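Sensor protein (Rhodopseudomonas palustris, PDB 2OOL) senses light through a bound biliverdin-type chromophore in its PAS-GAF region, described here, and probably signals as a histidine kinase. Local coordinates at residues H34-I39 against V261-S266; A38-G43 against I236-S241; G43-V48 against I128-L133. All coordinates share one frame; numbering follows the deposited sequence.

Contact 1. Residues H34-I39 against V261-S266; sequences HIPGAI and VLRSVS. With LBV (3-[2-[(Z)-[3-(2-carboxyethyl)-5-[(Z)-(4-ethenyl-3-methyl-5-oxidanylidene-pyrrol-2-ylidene)methyl]-4-methyl-pyrrol-1-ium -2-ylidene]methyl]-5-[(Z)-[(3E)-3-ethylidene-4-methyl-5-oxidanylidene-pyrrolidin-2-ylidene]methyl]-4-methyl-1H-pyrrol-3- yl]propanoic acid), chain C.
Pro36 lies across the Arg263 side chain at about a right angle, its CG 3.8 Å from Arg263 CG. Pro36 CG also lies 3.4 Å from the carbonyl oxygen of the next residue, Ser264 O. Arg263 starts with CG anti to the backbone N (chi1 175°) and bends at chi3, which turns the guanidinium onto a propionate of the bilin LBV. There Arg263 NH1 binds LBV O2B at 2.8 Å, and Arg263 NH2 binds LBV O1B at 2.8 Å almost straight (174°), with O1B at the edge of the guanidinium and in its plane. Ser266 N gives LBV O1B a second hydrogen bond of 3.0 Å, while NH2 also binds Ile33 O; the positive group would help to hold the carboxylate charged. The bilin carboxylate is thus tied to the same loop that faces the N-terminal segment. This meeting is part of the knot of phytochromes, in which the chain leading into the PAS domain passes through a loop of the GAF domain. On the far side of Arg263 from the bilin, the strand residues Ala38 and Ile39 meet the loop through backbone and side chains alike. Ser264 N donates to Ala38 O at 3.0 Å, and Ala38 CB faces Ser264 CB. The Ser264 hydroxyl, anti to its backbone N, approaches Tyr238 OH instead, a probable hydrogen bond, though modelled doubtfully short. Ile39 and Leu262 lie side by side and point the same way, CB to CB 3.9 Å, with Leu262 O close to Ile39 CA. Ser266 sits before helix 267-276 as its N-cap, its OG bonded to Glu31 OE1 and its CB 3.5 Å from the LBV methyl CMB.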
loop_
_atom_site.group_PDB
_atom_site.type_symbol
_atom_site.label_atom_id
_atom_site.label_comp_id
_atom_site.label_asym_id
_atom_site.label_seq_id
_atom_site.Cartn_x
_atom_site.Cartn_y
_atom_site.Cartn_z
ATOM N N HIS A 34 -2.021 6.417 -31.183
ATOM C CA HIS A 34 -2.703 5.261 -30.633
ATOM C C HIS A 34 -2.559 4.002 -31.490
ATOM O O HIS A 34 -2.798 2.906 -30.983
ATOM C CB HIS A 34 -4.186 5.567 -30.423
ATOM C CG HIS A 34 -4.906 5.967 -31.666
ATOM N ND1 HIS A 34 -4.599 7.113 -32.368
ATOM C CD2 HIS A 34 -5.928 5.384 -32.335
ATOM C CE1 HIS A 34 -5.385 7.204 -33.431
ATOM N NE2 HIS A 34 -6.213 6.172 -33.426
ATOM N N ILE A 35 -2.195 4.172 -32.766
ATOM C CA ILE A 35 -2.028 3.065 -33.699
ATOM C C ILE A 35 -0.614 3.069 -34.320
ATOM O O ILE A 35 -0.448 3.181 -35.515
ATOM C CB ILE A 35 -3.122 3.047 -34.815
ATOM C CG1 ILE A 35 -3.301 4.436 -35.501
ATOM C CG2 ILE A 35 -4.455 2.579 -34.249
ATOM C CD1 ILE A 35 -4.306 4.420 -36.774
ATOM N N PRO A 36 0.416 2.918 -33.495
ATOM C CA PRO A 36 1.767 2.910 -34.059
ATOM C C PRO A 36 2.188 1.600 -34.697
ATOM O O PRO A 36 3.192 1.568 -35.375
ATOM C CB PRO A 36 2.637 3.186 -32.846
ATOM C CG PRO A 36 1.939 2.500 -31.759
ATOM C CD PRO A 36 0.451 2.811 -32.037
ATOM N N GLY A 37 1.427 0.536 -34.519
ATOM C CA GLY A 37 1.758 -0.764 -35.170
ATOM C C GLY A 37 3.002 -1.401 -34.537
ATOM O O GLY A 37 3.599 -2.274 -35.109
ATOM N N ALA A 38 3.392 -0.958 -33.340
ATOM C CA ALA A 38 4.619 -1.424 -32.725
ATOM C C ALA A 38 4.590 -1.232 -31.231
ATOM O O ALA A 38 3.838 -0.403 -30.726
ATOM C CB ALA A 38 5.861 -0.708 -33.358
ATOM N N ILE A 39 5.476 -1.955 -30.542
ATOM C CA ILE A 39 5.636 -1.867 -29.092
ATOM C C ILE A 39 7.085 -1.555 -28.621
ATOM O O ILE A 39 8.053 -1.681 -29.377
ATOM C CB ILE A 39 5.134 -3.166 -28.401
ATOM C CG1 ILE A 39 6.024 -4.358 -28.765
ATOM C CG2 ILE A 39 3.643 -3.448 -28.739
ATOM C CD1 ILE A 39 6.118 -5.472 -27.689
ATOM N N VAL A 261 0.108 -1.109 -22.295
ATOM C CA VAL A 261 1.242 -0.602 -21.523
ATOM C C VAL A 261 2.521 -0.559 -22.320
ATOM O O VAL A 261 3.428 0.218 -21.967
ATOM C CB VAL A 261 1.435 -1.364 -20.145
ATOM C CG1 VAL A 261 0.247 -1.062 -19.208
ATOM C CG2 VAL A 261 1.568 -2.859 -20.322
ATOM N N LEU A 262 2.625 -1.320 -23.418
ATOM C CA LEU A 262 3.868 -1.354 -24.229
ATOM C C LEU A 262 3.819 -0.569 -25.534
ATOM O O LEU A 262 4.780 -0.586 -26.268
ATOM C CB LEU A 262 4.243 -2.818 -24.591
ATOM C CG LEU A 262 4.394 -3.837 -23.446
ATOM C CD1 LEU A 262 4.532 -5.279 -23.938
ATOM C CD2 LEU A 262 5.559 -3.465 -22.601
ATOM N N ARG A 263 2.714 0.116 -25.826
ATOM C CA ARG A 263 2.538 0.891 -27.054
ATOM C C ARG A 263 3.793 1.680 -27.319
ATOM O O ARG A 263 4.312 2.343 -26.438
ATOM C CB ARG A 263 1.362 1.853 -26.896
ATOM C CG ARG A 263 1.117 2.839 -28.052
ATOM C CD ARG A 263 -0.071 3.795 -27.786
ATOM N NE ARG A 263 0.128 4.645 -26.594
ATOM C CZ ARG A 263 0.882 5.739 -26.553
ATOM N NH1 ARG A 263 1.060 6.401 -25.386
ATOM N NH2 ARG A 263 1.454 6.176 -27.654
ATOM N N SER A 264 4.282 1.633 -28.545
ATOM C CA SER A 264 5.420 2.486 -28.899
ATOM C C SER A 264 4.938 3.927 -28.956
ATOM O O SER A 264 3.827 4.176 -29.438
ATOM C CB SER A 264 5.894 2.071 -30.285
ATOM O OG SER A 264 7.120 2.635 -30.547
ATOM N N VAL A 265 5.786 4.867 -28.531
ATOM C CA VAL A 265 5.411 6.246 -28.377
ATOM C C VAL A 265 5.989 7.120 -29.489
ATOM O O VAL A 265 6.849 6.685 -30.222
ATOM C CB VAL A 265 5.852 6.800 -26.986
ATOM C CG1 VAL A 265 5.186 5.998 -25.885
ATOM C CG2 VAL A 265 7.313 6.762 -26.865
ATOM N N SER A 266 5.466 8.329 -29.645
ATOM C CA SER A 266 5.884 9.201 -30.736
ATOM C C SER A 266 7.402 9.417 -30.724
ATOM O O SER A 266 7.942 9.821 -29.703
ATOM C CB SER A 266 5.258 10.598 -30.564
ATOM O OG SER A 266 5.928 11.573 -31.336
HETATM C C1A LBV C . 7.152 18.375 -28.452
HETATM C C1B LBV C . 4.531 14.818 -27.976
HETATM O O1B LBV C . 3.067 8.515 -27.791
HETATM C C1C LBV C . 4.752 14.010 -23.515
HETATM O O1C LBV C . 5.800 10.941 -19.450
HETATM C C1D LBV C . 7.013 17.012 -20.630
HETATM C C2A LBV C . 6.732 18.842 -29.824
HETATM C C2B LBV C . 3.761 13.672 -28.219
HETATM O O2B LBV C . 2.335 8.867 -25.744
HETATM C C2C LBV C . 4.662 13.517 -22.196
HETATM O O2C LBV C . 7.385 11.265 -20.959
HETATM C C2D LBV C . 7.164 18.336 -20.168
HETATM C C3A LBV C . 5.692 17.744 -30.109
HETATM C C3B LBV C . 3.597 12.995 -27.013
HETATM C C3C LBV C . 5.232 14.476 -21.375
HETATM C C3D LBV C . 7.865 18.250 -18.985
HETATM C C4A LBV C . 5.616 16.861 -28.998
HETATM C C4B LBV C . 4.242 13.774 -26.007
HETATM C C4C LBV C . 5.697 15.526 -22.184
HETATM C C4D LBV C . 8.128 16.892 -18.761
HETATM C CAA LBV C . 4.904 17.615 -31.275
HETATM C CAB LBV C . 2.848 11.665 -26.833
HETATM C CAC LBV C . 4.077 12.198 -21.638
HETATM C CAD LBV C . 8.244 19.331 -18.226
HETATM C CBA LBV C . 4.848 18.563 -32.520
HETATM C CBB LBV C . 3.792 10.487 -26.707
HETATM C CBC LBV C . 5.122 11.042 -21.741
HETATM C CBD LBV C . 8.935 19.216 -17.025
HETATM C CGB LBV C . 2.985 9.174 -26.746
HETATM C CGC LBV C . 6.205 11.075 -20.615
HETATM C CHB LBV C . 4.766 15.738 -29.007
HETATM C CHC LBV C . 4.257 13.328 -24.649
HETATM C CHD LBV C . 6.331 16.711 -21.803
HETATM C CMA LBV C . 7.942 18.740 -30.767
HETATM C CMB LBV C . 3.217 13.209 -29.590
HETATM C CMC LBV C . 5.296 14.305 -19.841
HETATM C CMD LBV C . 6.659 19.653 -20.797
HETATM N N_A LBV C . 6.481 17.271 -28.063
HETATM O O_A LBV C . 8.001 18.931 -27.760
HETATM N N_B LBV C . 4.762 14.832 -26.652
HETATM N N_C LBV C . 5.388 15.191 -23.439
HETATM N N_D LBV C . 7.614 16.202 -19.778
HETATM O O_D LBV C . 8.736 16.369 -17.810
#

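Contact 2. Residues A38-G43 against I236-S241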
loop_
_atom_site.group_PDB
_atom_site.type_symbol
_atom_site.label_atom_id
_atom_site.label_comp_id
_atom_site.label_asym_id
_atom_site.label_seq_id
_atom_site.Cartn_x
_atom_site.Cartn_y
_atom_site.Cartn_z
ATOM N N ALA A 38 3.392 -0.958 -33.340
ATOM C CA ALA A 38 4.619 -1.424 -32.725
ATOM C C ALA A 38 4.590 -1.232 -31.231
ATOM O O ALA A 38 3.838 -0.403 -30.726
ATOM C CB ALA A 38 5.861 -0.708 -33.358
ATOM N N ILE A 39 5.476 -1.955 -30.542
ATOM C CA ILE A 39 5.636 -1.867 -29.092
ATOM C C ILE A 39 7.085 -1.555 -28.621
ATOM O O ILE A 39 8.053 -1.681 -29.377
ATOM C CB ILE A 39 5.134 -3.166 -28.401
ATOM C CG1 ILE A 39 6.024 -4.358 -28.765
ATOM C CG2 ILE A 39 3.643 -3.448 -28.739
ATOM C CD1 ILE A 39 6.118 -5.472 -27.689
ATOM N N GLN A 40 7.201 -1.123 -27.360
ATOM C CA GLN A 40 8.464 -1.071 -26.674
ATOM C C GLN A 40 8.882 -2.513 -26.301
ATOM O O GLN A 40 8.138 -3.214 -25.608
ATOM C CB GLN A 40 8.385 -0.188 -25.414
ATOM C CG GLN A 40 7.874 1.229 -25.722
ATOM C CD GLN A 40 7.783 2.081 -24.514
ATOM O OE1 GLN A 40 8.773 2.252 -23.825
ATOM N NE2 GLN A 40 6.601 2.642 -24.254
ATOM N N PRO A 41 10.097 -2.921 -26.695
ATOM C CA PRO A 41 10.525 -4.305 -26.587
ATOM C C PRO A 41 11.008 -4.836 -25.226
ATOM O O PRO A 41 11.470 -5.966 -25.172
ATOM C CB PRO A 41 11.672 -4.388 -27.614
ATOM C CG PRO A 41 12.242 -3.055 -27.631
ATOM C CD PRO A 41 11.170 -2.063 -27.222
ATOM N N HIS A 42 10.887 -4.096 -24.126
ATOM C CA HIS A 42 11.200 -4.698 -22.820
ATOM C C HIS A 42 10.087 -5.703 -22.438
ATOM O O HIS A 42 10.198 -6.357 -21.418
ATOM C CB HIS A 42 11.365 -3.618 -21.724
ATOM C CG HIS A 42 10.122 -2.811 -21.496
ATOM N ND1 HIS A 42 9.710 -1.830 -22.365
ATOM C CD2 HIS A 42 9.179 -2.878 -20.530
ATOM C CE1 HIS A 42 8.563 -1.330 -21.951
ATOM N NE2 HIS A 42 8.225 -1.931 -20.828
ATOM N N GLY A 43 9.001 -5.785 -23.234
ATOM C CA GLY A 43 7.857 -6.672 -22.948
ATOM C C GLY A 43 7.423 -7.369 -24.237
ATOM O O GLY A 43 7.991 -7.137 -25.269
ATOM N N ILE A 236 14.375 5.345 -23.597
ATOM C CA ILE A 236 13.948 6.215 -24.695
ATOM C C ILE A 236 14.660 5.859 -25.992
ATOM O O ILE A 236 14.294 6.356 -27.052
ATOM C CB ILE A 236 14.117 7.778 -24.416
ATOM C CG1 ILE A 236 15.614 8.172 -24.340
ATOM C CG2 ILE A 236 13.293 8.217 -23.150
ATOM C CD1 ILE A 236 15.976 9.702 -24.216
ATOM N N GLY A 237 15.683 5.021 -25.930
ATOM C CA GLY A 237 16.452 4.639 -27.138
ATOM C C GLY A 237 16.007 3.330 -27.752
ATOM O O GLY A 237 16.613 2.853 -28.721
ATOM N N TYR A 238 14.910 2.769 -27.247
ATOM C CA TYR A 238 14.440 1.492 -27.706
ATOM C C TYR A 238 14.235 1.459 -29.224
ATOM O O TYR A 238 13.982 2.469 -29.865
ATOM C CB TYR A 238 13.133 1.130 -26.984
ATOM C CG TYR A 238 11.873 1.836 -27.499
ATOM C CD1 TYR A 238 11.512 3.101 -27.049
ATOM C CD2 TYR A 238 11.082 1.248 -28.457
ATOM C CE1 TYR A 238 10.346 3.738 -27.497
ATOM C CE2 TYR A 238 9.925 1.877 -28.916
ATOM C CZ TYR A 238 9.563 3.115 -28.433
ATOM O OH TYR A 238 8.434 3.718 -28.930
ATOM N N ARG A 239 14.340 0.268 -29.786
ATOM C CA ARG A 239 13.994 0.004 -31.171
ATOM C C ARG A 239 12.596 -0.592 -31.144
ATOM O O ARG A 239 12.415 -1.663 -30.555
ATOM C CB ARG A 239 14.992 -1.008 -31.713
ATOM C CG ARG A 239 14.835 -1.381 -33.165
ATOM C CD ARG A 239 16.006 -2.332 -33.635
ATOM N NE ARG A 239 17.333 -1.807 -33.215
ATOM C CZ ARG A 239 18.503 -2.341 -33.572
ATOM N NH1 ARG A 239 18.552 -3.418 -34.371
ATOM N NH2 ARG A 239 19.642 -1.790 -33.141
ATOM N N PRO A 240 11.597 0.100 -31.748
ATOM C CA PRO A 240 10.241 -0.416 -31.772
ATOM C C PRO A 240 10.180 -1.806 -32.391
ATOM O O PRO A 240 10.891 -2.080 -33.368
ATOM C CB PRO A 240 9.497 0.588 -32.671
ATOM C CG PRO A 240 10.272 1.887 -32.498
ATOM C CD PRO A 240 11.688 1.421 -32.421
ATOM N N SER A 241 9.308 -2.653 -31.848
ATOM C CA SER A 241 9.102 -4.005 -32.368
ATOM C C SER A 241 7.700 -4.087 -32.943
ATOM O O SER A 241 6.716 -3.966 -32.209
ATOM C CB SER A 241 9.299 -5.033 -31.241
ATOM O OG SER A 241 8.993 -6.368 -31.635
#
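Ile39 and Ser241 form an antiparallel hydrogen-bonded pair: Ile39 N gives to Ser241 O, and Ser241 N gives to Ile39 O, both at 2.9 Å. Beyond this pair the 38-43 chain enters a type I turn from Gln40 to Gly43, and the Tyr238 side of the partner loop folds over the start of that turn. The Tyr238 ring is placed there by its first torsion, CG lying between the backbone N and the carbonyl carbon (chi1 78°). Gln40 CG sits over one ring face, 3.8 Å from the centroid, a CH-pi contact only 16° off the ring normal. Past CG the Gln40 chain runs on extended, its amide plane 28° from that of the ring, and NE2 is held by Arg263 O and Ile232 O. Pro41 crosses Tyr238 at about a right angle, with CD 3.5 Å from Tyr238 CD2, and Pro41 CG comes within 3.2 Å of Arg239 O. At the other end Ala38 CB rests on Pro240 CB at 3.9 Å. Tyr238 OH is hydrogen-bonded to Val265 N, and Ser241 OG to Asn61 N. An alanine in place of Tyr238 would probably leave Gln40 CG and Pro41 CD without their packing partner and Val265 N without its hydroxyl. The loop leads into strand 241-244, which the pairing joins to strand 38-39 at the edge of the PAS sheet, in the region of the phytochrome knot. Backbone bonds fix the alignment of the two chains, whereas the ring, methylene and proline packing closes the join, and Tyr238, apolar by its face and polar by its tip, serves both kinds of partner.

Contact 3. Residues G43-V48 against I128-L133; sequences GYLFVV and IVILEL
Strands 44-48 and 128-133 run antiparallel, with axes 4.6 Å apart and N-to-C directions 158° apart. They are neighbouring central strands of the antiparallel sheet of the PAS domain. Tyr44 with Leu133 and Phe46 with Leu131 are the hydrogen-bonded pairs, each with a bond in both directions; the shortest is Leu131 N to Phe46 O, 2.7 Å. Between them, Leu45 with Glu132 and Val47 with Ile130 are non-hydrogen-bonded pairs, bridged by contacts such as Glu132 CA to Tyr44 O at 3.2 Å. Ahead of the strand, Gly43 CA sits 3.1 Å from Leu133 O; a side chain there would run into that oxygen.

Leu45, Val47, Ile130 and Glu132 line one face. Leu45, with CG anti to the backbone N (chi1 -177°), leans alongside Glu132, pointing the same way, and Leu45 CG also meets Ile130 CG2 at 3.8 Å. Next along, Val47 CG1 meets Ile128 CD1 at 3.8 Å. The Glu132 carboxylate is buried but well satisfied: OE1 takes Val261 N, and OE2 takes Leu262 N and Ser260 OG, which fastens this sheet face to the GAF-side loop.

The other face carries Tyr44, Phe46, Leu131 and Leu133. Here helix 62-66 packs on Tyr44 and Phe46 through Val62, and Leu133 and Leu131 continue toward strand 114-125 through Phe118 and Leu122. Phe46 and Leu133 slant across each other, with Phe46 CE2 3.9 Å from Leu133 CD1. One bond back along the same side of the ring, Leu131 O lies near the ring plane, 4.0 Å from Phe46 CD2.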
loop_
_atom_site.group_PDB
_atom_site.type_symbol
_atom_site.label_atom_id
_atom_site.label_comp_id
_atom_site.label_asym_id
_atom_site.label_seq_id
_atom_site.Cartn_x
_atom_site.Cartn_y
_atom_site.Cartn_z
ATOM N N GLY A 43 9.001 -5.785 -23.234
ATOM C CA GLY A 43 7.857 -6.672 -22.948
ATOM C C GLY A 43 7.423 -7.369 -24.237
ATOM O O GLY A 43 7.991 -7.137 -25.269
ATOM N N TYR A 44 6.412 -8.215 -24.168
ATOM C CA TYR A 44 5.870 -8.899 -25.348
ATOM C C TYR A 44 4.344 -8.750 -25.417
ATOM O O TYR A 44 3.675 -8.742 -24.392
ATOM C CB TYR A 44 6.243 -10.406 -25.308
ATOM C CG TYR A 44 7.725 -10.688 -25.162
ATOM C CD1 TYR A 44 8.549 -10.810 -26.272
ATOM C CD2 TYR A 44 8.309 -10.852 -23.898
ATOM C CE1 TYR A 44 9.937 -11.048 -26.126
ATOM C CE2 TYR A 44 9.688 -11.081 -23.751
ATOM C CZ TYR A 44 10.483 -11.174 -24.873
ATOM O OH TYR A 44 11.836 -11.443 -24.734
ATOM N N LEU A 45 3.782 -8.701 -26.624
ATOM C CA LEU A 45 2.330 -8.505 -26.772
ATOM C C LEU A 45 1.680 -9.582 -27.638
ATOM O O LEU A 45 2.215 -9.937 -28.683
ATOM C CB LEU A 45 2.047 -7.117 -27.375
ATOM C CG LEU A 45 0.625 -6.628 -27.577
ATOM C CD1 LEU A 45 0.618 -5.099 -27.532
ATOM C CD2 LEU A 45 -0.045 -7.161 -28.901
ATOM N N PHE A 46 0.512 -10.061 -27.191
ATOM C CA PHE A 46 -0.303 -10.999 -27.945
ATOM C C PHE A 46 -1.706 -10.453 -28.007
ATOM O O PHE A 46 -2.221 -9.934 -27.021
ATOM C CB PHE A 46 -0.366 -12.317 -27.208
ATOM C CG PHE A 46 0.966 -12.956 -27.007
ATOM C CD1 PHE A 46 1.384 -13.983 -27.848
ATOM C CD2 PHE A 46 1.809 -12.540 -25.976
ATOM C CE1 PHE A 46 2.591 -14.618 -27.650
ATOM C CE2 PHE A 46 3.061 -13.142 -25.799
ATOM C CZ PHE A 46 3.455 -14.164 -26.614
ATOM N N VAL A 47 -2.310 -10.506 -29.171
ATOM C CA VAL A 47 -3.753 -10.437 -29.270
ATOM C C VAL A 47 -4.239 -11.842 -29.291
ATOM O O VAL A 47 -3.733 -12.625 -30.063
ATOM C CB VAL A 47 -4.212 -9.698 -30.550
ATOM C CG1 VAL A 47 -5.709 -9.647 -30.580
ATOM C CG2 VAL A 47 -3.533 -8.247 -30.581
ATOM N N VAL A 48 -5.198 -12.171 -28.438
ATOM C CA VAL A 48 -5.771 -13.504 -28.420
ATOM C C VAL A 48 -7.306 -13.463 -28.458
ATOM O O VAL A 48 -7.941 -12.543 -27.940
ATOM C CB VAL A 48 -5.339 -14.299 -27.166
ATOM C CG1 VAL A 48 -3.805 -14.437 -27.095
ATOM C CG2 VAL A 48 -5.846 -13.616 -25.930
ATOM N N ILE A 128 -11.491 -7.081 -28.932
ATOM C CA ILE A 128 -10.361 -8.023 -28.820
ATOM C C ILE A 128 -9.680 -7.986 -27.469
ATOM O O ILE A 128 -9.866 -7.060 -26.704
ATOM C CB ILE A 128 -9.288 -7.794 -29.942
ATOM C CG1 ILE A 128 -8.723 -6.377 -29.891
ATOM C CG2 ILE A 128 -9.881 -8.123 -31.341
ATOM C CD1 ILE A 128 -7.404 -6.229 -30.553
ATOM N N VAL A 129 -8.807 -8.961 -27.222
ATOM C CA VAL A 129 -8.094 -9.094 -25.957
ATOM C C VAL A 129 -6.635 -9.014 -26.246
ATOM O O VAL A 129 -6.162 -9.711 -27.115
ATOM C CB VAL A 129 -8.384 -10.476 -25.314
ATOM C CG1 VAL A 129 -7.613 -10.630 -24.017
ATOM C CG2 VAL A 129 -9.904 -10.659 -25.109
ATOM N N ILE A 130 -5.934 -8.149 -25.515
ATOM C CA ILE A 130 -4.530 -7.912 -25.691
ATOM C C ILE A 130 -3.892 -8.377 -24.378
ATOM O O ILE A 130 -4.338 -7.976 -23.312
ATOM C CB ILE A 130 -4.238 -6.429 -25.949
ATOM C CG1 ILE A 130 -4.761 -5.981 -27.325
ATOM C CG2 ILE A 130 -2.727 -6.109 -25.799
ATOM C CD1 ILE A 130 -4.509 -4.515 -27.718
ATOM N N LEU A 131 -2.911 -9.269 -24.474
ATOM C CA LEU A 131 -2.114 -9.694 -23.326
ATOM C C LEU A 131 -0.708 -9.138 -23.464
ATOM O O LEU A 131 -0.086 -9.278 -24.506
ATOM C CB LEU A 131 -2.076 -11.209 -23.244
ATOM C CG LEU A 131 -1.104 -11.825 -22.194
ATOM C CD1 LEU A 131 -1.548 -11.519 -20.755
ATOM C CD2 LEU A 131 -0.961 -13.296 -22.378
ATOM N N GLU A 132 -0.191 -8.525 -22.421
ATOM C CA GLU A 132 1.149 -8.018 -22.480
ATOM C C GLU A 132 1.970 -8.625 -21.340
ATOM O O GLU A 132 1.467 -8.763 -20.248
ATOM C CB GLU A 132 1.112 -6.497 -22.388
ATOM C CG GLU A 132 0.465 -5.820 -23.600
ATOM C CD GLU A 132 0.345 -4.320 -23.439
ATOM O OE1 GLU A 132 -0.552 -3.885 -22.702
ATOM O OE2 GLU A 132 1.141 -3.587 -24.054
ATOM N N LEU A 133 3.216 -8.985 -21.632
ATOM C CA LEU A 133 4.105 -9.671 -20.698
ATOM C C LEU A 133 5.208 -8.742 -20.320
ATOM O O LEU A 133 5.983 -8.332 -21.184
ATOM C CB LEU A 133 4.706 -10.916 -21.382
ATOM C CG LEU A 133 3.775 -12.034 -21.791
ATOM C CD1 LEU A 133 4.589 -13.248 -22.215
ATOM C CD2 LEU A 133 2.811 -12.354 -20.685
#

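How the contacts relate
The three contacts follow each other along the N-terminal chain, 34-39, 38-43 and 43-48. Contacts 1 and 2 lie with centres 8 Å apart and share Ala38 and Ile39; contact 3 lies 13 and 14 Å from them and shares Gly43 with contact 2. Contacts 1 and 2 span the join between PAS and GAF domains, whereas contact 3 stays within the PAS sheet, nested in the chain loops they close. Strands 38-39, 241-244, 44-48 and 128-134 belong to that one antiparallel sheet. Gln40 N to Leu262 O joins contacts 2 and 1, and Glu132 to the backbone of Val261 and Leu262 joins contacts 3 and 1, a continuous path from PAS core to bilin propionate.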